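Local coordinates for protein xyloglucanase (Paenibacillus pabuli, PDB 2JEP) that hydrolyses xyloglucan, a polysaccharide of the plant cell wall, as a glycoside hydrolase of family 5, at residues A194-L199 with P225-N230. Numbering follows the deposited sequence.
Sequences AYYTNL and PGWNTN
Trp227 lies against the N-terminal part of helix 193-211 and meets three of its side chains, Tyr195, Tyr196 and Leu199. Its CG is anti to the backbone N (chi1 -174°), which carries the indole away from its own N-H, the group bonded to Tyr196. The far end of the indole, CZ3 and CH2, abuts the helix next to Tyr195, whose CB approaches the ring edge near its plane, 3.7 Å from CH2; the phenol ring extends away from the loop. Leu199 packs its CD1 both against the indole, 3.9 Å from CE3, and against the backbone, 3.6 Å from Trp227 CA. Its other methyl, CD2, lies against the carbonyl oxygen of Pro225, which accepts a hydrogen bond from the side-chain amide of Asn203, further along the same helix.

Tyr196 combines apolar and polar contacts. One face of its ring receives Trp227 CB, which sits 3.5 Å from CZ, and the phenol and the six-membered ring of the indole meet obliquely, their planes 45° apart. At the end of the ring, the phenol oxygen accepts a nearly straight hydrogen bond from the backbone of the loop, Trp227 N to Tyr196 OH at 3.0 Å (168°). The same hydroxyl pairs with the carbonyl oxygen of Tyr233 in helix 231-235, whose N-cap is Asn230.

In this TIM-barrel fold the contact joins the helix following the fourth barrel strand to the loop leaving the fifth, 222-225. Two hydrogen bonds grip one buried hydroxyl: it satisfies a loop N-H and a carbonyl of the next short helix, within a contact that is otherwise largely apolar.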
loop_
_atom_site.group_PDB
_atom_site.type_symbol
_atom_site.label_atom_id
_atom_site.label_comp_id
_atom_site.label_asym_id
_atom_site.label_seq_id
_atom_site.Cartn_x
_atom_site.Cartn_y
_atom_site.Cartn_z
ATOM N N ALA A 194 -22.965 -6.057 -4.630
ATOM C CA ALA A 194 -22.622 -7.483 -4.677
ATOM C C ALA A 194 -21.112 -7.669 -4.793
ATOM O O ALA A 194 -20.533 -8.541 -4.167
ATOM C CB ALA A 194 -23.331 -8.167 -5.845
ATOM N N TYR A 195 -20.471 -6.841 -5.612
ATOM C CA TYR A 195 -19.032 -6.909 -5.733
ATOM C C TYR A 195 -18.327 -6.510 -4.442
ATOM O O TYR A 195 -17.297 -7.085 -4.088
ATOM C CB TYR A 195 -18.536 -6.052 -6.889
ATOM C CG TYR A 195 -18.995 -6.464 -8.258
ATOM C CD1 TYR A 195 -19.536 -7.717 -8.505
ATOM C CD2 TYR A 195 -18.896 -5.584 -9.324
ATOM C CE1 TYR A 195 -19.971 -8.064 -9.783
ATOM C CE2 TYR A 195 -19.345 -5.928 -10.593
ATOM C CZ TYR A 195 -19.866 -7.164 -10.824
ATOM O OH TYR A 195 -20.300 -7.515 -12.089
ATOM N N TYR A 196 -18.895 -5.527 -3.731
ATOM C CA TYR A 196 -18.347 -5.140 -2.436
ATOM C C TYR A 196 -18.416 -6.311 -1.460
ATOM O O TYR A 196 -17.484 -6.542 -0.670
ATOM C CB TYR A 196 -19.031 -3.877 -1.869
ATOM C CG TYR A 196 -18.102 -2.905 -1.191
ATOM C CD1 TYR A 196 -16.976 -3.316 -0.470
ATOM C CD2 TYR A 196 -18.350 -1.540 -1.259
ATOM C CE1 TYR A 196 -16.125 -2.400 0.125
ATOM C CE2 TYR A 196 -17.500 -0.621 -0.665
ATOM C CZ TYR A 196 -16.381 -1.064 0.014
ATOM O OH TYR A 196 -15.494 -0.137 0.566
ATOM N N THR A 197 -19.510 -7.080 -1.532
ATOM C CA THR A 197 -19.622 -8.284 -0.705
ATOM C C THR A 197 -18.503 -9.283 -1.008
ATOM O O THR A 197 -17.919 -9.844 -0.107
ATOM C CB THR A 197 -21.015 -8.884 -0.850
ATOM O OG1 THR A 197 -21.921 -7.936 -0.299
ATOM C CG2 THR A 197 -21.140 -10.241 -0.141
ATOM N N ASN A 198 -18.167 -9.467 -2.277
ATOM C CA ASN A 198 -17.027 -10.331 -2.616
ATOM C C ASN A 198 -15.734 -9.807 -1.998
ATOM O O ASN A 198 -14.966 -10.554 -1.456
ATOM C CB ASN A 198 -16.903 -10.517 -4.139
ATOM C CG ASN A 198 -18.064 -11.296 -4.733
ATOM O OD1 ASN A 198 -18.733 -12.079 -4.029
ATOM N ND2 ASN A 198 -18.310 -11.092 -6.020
ATOM N N LEU A 199 -15.508 -8.502 -2.123
ATOM C CA LEU A 199 -14.317 -7.881 -1.528
ATOM C C LEU A 199 -14.258 -8.186 -0.028
ATOM O O LEU A 199 -13.228 -8.597 0.506
ATOM C CB LEU A 199 -14.334 -6.363 -1.797
ATOM C CG LEU A 199 -13.100 -5.549 -1.421
ATOM C CD1 LEU A 199 -13.123 -4.221 -2.172
ATOM C CD2 LEU A 199 -12.994 -5.306 0.082
ATOM N N PRO A 225 -7.982 -3.376 2.864
ATOM C CA PRO A 225 -8.616 -2.232 2.268
ATOM C C PRO A 225 -10.107 -2.390 2.061
ATOM O O PRO A 225 -10.635 -3.491 2.131
ATOM C CB PRO A 225 -7.942 -2.188 0.896
ATOM C CG PRO A 225 -7.867 -3.654 0.531
ATOM C CD PRO A 225 -7.625 -4.374 1.843
ATOM N N GLY A 226 -10.747 -1.268 1.753
ATOM C CA GLY A 226 -12.044 -1.276 1.104
ATOM C C GLY A 226 -11.910 -1.093 -0.399
ATOM O O GLY A 226 -10.872 -1.364 -0.994
ATOM N N TRP A 227 -12.997 -0.667 -1.025
ATOM C CA TRP A 227 -13.119 -0.616 -2.475
ATOM C C TRP A 227 -12.102 0.330 -3.109
ATOM O O TRP A 227 -12.120 1.537 -2.844
ATOM C CB TRP A 227 -14.528 -0.139 -2.822
ATOM C CG TRP A 227 -14.877 -0.169 -4.265
ATOM C CD1 TRP A 227 -14.810 0.856 -5.159
ATOM C CD2 TRP A 227 -15.441 -1.278 -4.969
ATOM N NE1 TRP A 227 -15.289 0.453 -6.373
ATOM C CE2 TRP A 227 -15.677 -0.858 -6.293
ATOM C CE3 TRP A 227 -15.771 -2.594 -4.608
ATOM C CZ2 TRP A 227 -16.231 -1.689 -7.255
ATOM C CZ3 TRP A 227 -16.320 -3.417 -5.556
ATOM C CH2 TRP A 227 -16.544 -2.968 -6.870
ATOM N N ASN A 228 -11.239 -0.229 -3.956
ATOM C CA ASN A 228 -10.259 0.558 -4.717
ATOM C C ASN A 228 -9.403 1.460 -3.840
ATOM O O ASN A 228 -8.927 2.487 -4.313
ATOM C CB ASN A 228 -10.897 1.384 -5.828
ATOM C CG ASN A 228 -9.905 1.730 -6.899
ATOM O OD1 ASN A 228 -8.918 0.996 -7.112
ATOM N ND2 ASN A 228 -10.169 2.819 -7.610
ATOM N N THR A 229 -9.169 1.062 -2.598
ATOM C CA THR A 229 -8.414 1.866 -1.623
ATOM C C THR A 229 -8.926 3.318 -1.543
ATOM O O THR A 229 -8.186 4.233 -1.196
ATOM C CB THR A 229 -6.891 1.798 -1.802
ATOM O OG1 THR A 229 -6.507 2.307 -3.072
ATOM C CG2 THR A 229 -6.367 0.380 -1.612
ATOM N N ASN A 230 -10.218 3.494 -1.825
ATOM C CA ASN A 230 -10.810 4.830 -1.908
ATOM C C ASN A 230 -11.411 5.222 -0.558
ATOM O O ASN A 230 -12.316 4.534 -0.050
ATOM C CB ASN A 230 -11.889 4.797 -2.995
ATOM C CG ASN A 230 -12.577 6.108 -3.200
ATOM O OD1 ASN A 230 -13.378 6.535 -2.409
ATOM N ND2 ASN A 230 -12.280 6.734 -4.311
#